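Local coordinates for protein 4-phosphoerythronate dehydrogenase (Lactobacillus jensenii, PDB 4PRK) that probably catalyses the NAD-dependent interconversion of D-lactate and pyruvate, as a D-lactate dehydrogenase of the D-isomer-specific 2-hydroxyacid dehydrogenase family, at residues Lys147-Ile152 / Ala170-Tyr175. Sequence-based numbering, arbitrary orientation.
Sequences KTIGLI and AKVLAY
Ile149 is hydrogen-bonded to Lys171 and Leu173, and Leu151 to Leu173 and Tyr175, through backbone N-H and C=O groups, as strands 148-152 and 171-175 run parallel at 20°. Ile149 N reaches Lys171 O at 2.8 Å, and the return bond from Leu173 N to Ile149 O is almost straight, 175° at the hydrogen. Lys171 N to Lys147 O is longer, 3.2 Å. The tight face carries Ile149, Leu151, Val172 and Ala174. With CG1 anti to its carbonyl carbon (chi1 -47°), Ile149 brings that atom 3.8 Å from Val172 CG2 and equally near Ala170 CB. Val172 CG1 lies against Leu151 CG, while the CB atoms of Leu151 and Ala174 meet at 3.9 Å. Between the strands the reverse face packs more loosely: Gly150 adds no side chain, Thr148 CG2 rests 3.9 Å from Leu173 CD1, and the solvent side is at exposed Lys171 and partly exposed Tyr175, whose ends lead away. In this first beta-alpha-beta unit of the Rossmann-type NAD-binding domain, strand 148-152 leads into a Gly153-Gly155-Gly158 turn consistent with the GxGxxG dinucleotide-binding motif; right-handed crossover helix 155-167 covers the tight face, helix 192-198 covers Ile152, and strand 201-204 hydrogen-bonds along the other edge of 148-152.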
ATOM      1  N   LYS A 147      -6.309   5.446 -13.821  1.00 28.86           N
ATOM      2  CA  LYS A 147      -5.409   5.341 -14.956  1.00 28.08           C
ATOM      3  C   LYS A 147      -4.852   3.951 -15.036  1.00 26.04           C
ATOM      4  O   LYS A 147      -4.763   3.241 -14.007  1.00 29.82           O
ATOM      5  CB  LYS A 147      -4.279   6.352 -14.752  1.00 28.16           C
ATOM      6  CG  LYS A 147      -4.727   7.799 -14.862  1.00 33.93           C
ATOM      7  CD  LYS A 147      -4.075   8.455 -16.056  1.00 42.51           C
ATOM      8  CE  LYS A 147      -4.515   9.879 -16.330  1.00 45.65           C
ATOM      9  NZ  LYS A 147      -5.514   9.848 -17.419  1.00 55.01           N
ATOM     10  N   THR A 148      -4.397   3.586 -16.232  1.00 25.83           N
ATOM     11  CA  THR A 148      -3.650   2.382 -16.486  1.00 25.86           C
ATOM     12  C   THR A 148      -2.212   2.774 -16.782  1.00 27.61           C
ATOM     13  O   THR A 148      -1.931   3.665 -17.597  1.00 26.45           O
ATOM     14  CB  THR A 148      -4.201   1.628 -17.716  1.00 27.89           C
ATOM     15  OG1 THR A 148      -5.490   1.097 -17.418  1.00 27.68           O
ATOM     16  CG2 THR A 148      -3.323   0.467 -18.073  1.00 26.91           C
ATOM     17  N   ILE A 149      -1.288   2.061 -16.147  1.00 25.71           N
ATOM     18  CA  ILE A 149       0.112   2.307 -16.297  1.00 23.96           C
ATOM     19  C   ILE A 149       0.594   1.175 -17.142  1.00 23.84           C
ATOM     20  O   ILE A 149       0.170   0.017 -16.957  1.00 24.34           O
ATOM     21  CB  ILE A 149       0.858   2.182 -14.956  1.00 24.81           C
ATOM     22  CG1 ILE A 149       0.126   2.933 -13.831  1.00 25.06           C
ATOM     23  CG2 ILE A 149       2.287   2.571 -15.138  1.00 24.24           C
ATOM     24  CD1 ILE A 149       0.094   4.468 -13.946  1.00 26.50           C
ATOM     25  N   GLY A 150       1.481   1.490 -18.077  1.00 22.26           N
ATOM     26  CA  GLY A 150       2.049   0.483 -18.953  1.00 23.10           C
ATOM     27  C   GLY A 150       3.537   0.554 -18.930  1.00 23.46           C
ATOM     28  O   GLY A 150       4.153   1.616 -19.181  1.00 27.94           O
ATOM     29  N   LEU A 151       4.124  -0.548 -18.562  1.00 23.26           N
ATOM     30  CA  LEU A 151       5.573  -0.634 -18.423  1.00 27.47           C
ATOM     31  C   LEU A 151       6.174  -1.459 -19.573  1.00 28.95           C
ATOM     32  O   LEU A 151       5.723  -2.568 -19.808  1.00 26.85           O
ATOM     33  CB  LEU A 151       5.927  -1.310 -17.090  1.00 24.44           C
ATOM     34  CG  LEU A 151       5.375  -0.714 -15.793  1.00 25.42           C
ATOM     35  CD1 LEU A 151       6.033  -1.499 -14.649  1.00 26.72           C
ATOM     36  CD2 LEU A 151       5.769   0.717 -15.663  1.00 25.65           C
ATOM     37  N   ILE A 152       7.203  -0.948 -20.252  1.00 29.35           N
ATOM     38  CA  ILE A 152       7.866  -1.721 -21.318  1.00 29.49           C
ATOM     39  C   ILE A 152       9.175  -2.196 -20.769  1.00 27.05           C
ATOM     40  O   ILE A 152      10.111  -1.426 -20.662  1.00 26.77           O
ATOM     41  CB  ILE A 152       8.145  -0.887 -22.572  1.00 32.89           C
ATOM     42  CG1 ILE A 152       6.868  -0.198 -23.067  1.00 34.20           C
ATOM     43  CG2 ILE A 152       8.682  -1.805 -23.677  1.00 34.66           C
ATOM     44  CD1 ILE A 152       5.721  -1.157 -23.263  1.00 34.93           C
ATOM     45  N   ALA A 170      -3.743   2.572  -9.070  1.00 26.75           N
ATOM     46  CA  ALA A 170      -3.713   2.416 -10.520  1.00 25.47           C
ATOM     47  C   ALA A 170      -3.689   0.964 -10.957  1.00 26.97           C
ATOM     48  O   ALA A 170      -3.179   0.110 -10.250  1.00 29.41           O
ATOM     49  CB  ALA A 170      -2.513   3.123 -11.116  1.00 22.88           C
ATOM     50  N   LYS A 171      -4.178   0.692 -12.163  1.00 27.61           N
ATOM     51  CA  LYS A 171      -3.967  -0.609 -12.766  1.00 28.03           C
ATOM     52  C   LYS A 171      -2.651  -0.586 -13.534  1.00 26.53           C
ATOM     53  O   LYS A 171      -2.439   0.299 -14.359  1.00 28.38           O
ATOM     54  CB  LYS A 171      -5.130  -0.968 -13.708  1.00 32.18           C
ATOM     55  CG  LYS A 171      -4.938  -2.318 -14.382  1.00 36.85           C
ATOM     56  CD  LYS A 171      -5.678  -2.393 -15.688  1.00 43.52           C
ATOM     57  CE  LYS A 171      -6.910  -3.265 -15.652  1.00 48.63           C
ATOM     58  NZ  LYS A 171      -7.068  -3.872 -17.016  1.00 46.53           N
ATOM     59  N   VAL A 172      -1.769  -1.550 -13.297  1.00 24.10           N
ATOM     60  CA  VAL A 172      -0.476  -1.572 -13.932  1.00 23.43           C
ATOM     61  C   VAL A 172      -0.318  -2.825 -14.806  1.00 25.32           C
ATOM     62  O   VAL A 172      -0.496  -3.939 -14.333  1.00 22.94           O
ATOM     63  CB  VAL A 172       0.664  -1.573 -12.894  1.00 25.40           C
ATOM     64  CG1 VAL A 172       2.045  -1.577 -13.579  1.00 28.74           C
ATOM     65  CG2 VAL A 172       0.524  -0.400 -11.985  1.00 26.37           C
ATOM     66  N   LEU A 173       0.061  -2.608 -16.060  1.00 25.13           N
ATOM     67  CA  LEU A 173       0.347  -3.648 -17.021  1.00 28.47           C
ATOM     68  C   LEU A 173       1.802  -3.549 -17.377  1.00 29.13           C
ATOM     69  O   LEU A 173       2.355  -2.450 -17.402  1.00 29.10           O
ATOM     70  CB  LEU A 173      -0.443  -3.427 -18.326  1.00 30.52           C
ATOM     71  CG  LEU A 173      -1.967  -3.438 -18.285  1.00 32.20           C
ATOM     72  CD1 LEU A 173      -2.575  -3.002 -19.583  1.00 32.97           C
ATOM     73  CD2 LEU A 173      -2.466  -4.839 -17.921  1.00 33.66           C
ATOM     74  N   ALA A 174       2.422  -4.683 -17.679  1.00 27.77           N
ATOM     75  CA  ALA A 174       3.808  -4.671 -18.104  1.00 29.23           C
ATOM     76  C   ALA A 174       4.086  -5.684 -19.210  1.00 28.75           C
ATOM     77  O   ALA A 174       3.585  -6.800 -19.149  1.00 27.32           O
ATOM     78  CB  ALA A 174       4.702  -4.973 -16.903  1.00 30.54           C
ATOM     79  N   TYR A 175       4.895  -5.287 -20.193  1.00 30.89           N
ATOM     80  CA  TYR A 175       5.425  -6.184 -21.208  1.00 29.25           C
ATOM     81  C   TYR A 175       6.808  -6.595 -20.778  1.00 29.42           C
ATOM     82  O   TYR A 175       7.604  -5.762 -20.393  1.00 29.67           O
ATOM     83  CB  TYR A 175       5.513  -5.532 -22.608  1.00 34.77           C
ATOM     84  CG  TYR A 175       6.257  -6.472 -23.584  1.00 37.15           C
ATOM     85  CD1 TYR A 175       5.707  -7.699 -23.923  1.00 38.36           C
ATOM     86  CD2 TYR A 175       7.512  -6.168 -24.075  1.00 36.16           C
ATOM     87  CE1 TYR A 175       6.366  -8.569 -24.745  1.00 39.26           C
ATOM     88  CE2 TYR A 175       8.157  -7.027 -24.925  1.00 38.60           C
ATOM     89  CZ  TYR A 175       7.567  -8.224 -25.256  1.00 39.82           C
ATOM     90  OH  TYR A 175       8.195  -9.144 -26.073  1.00 47.57           O
TER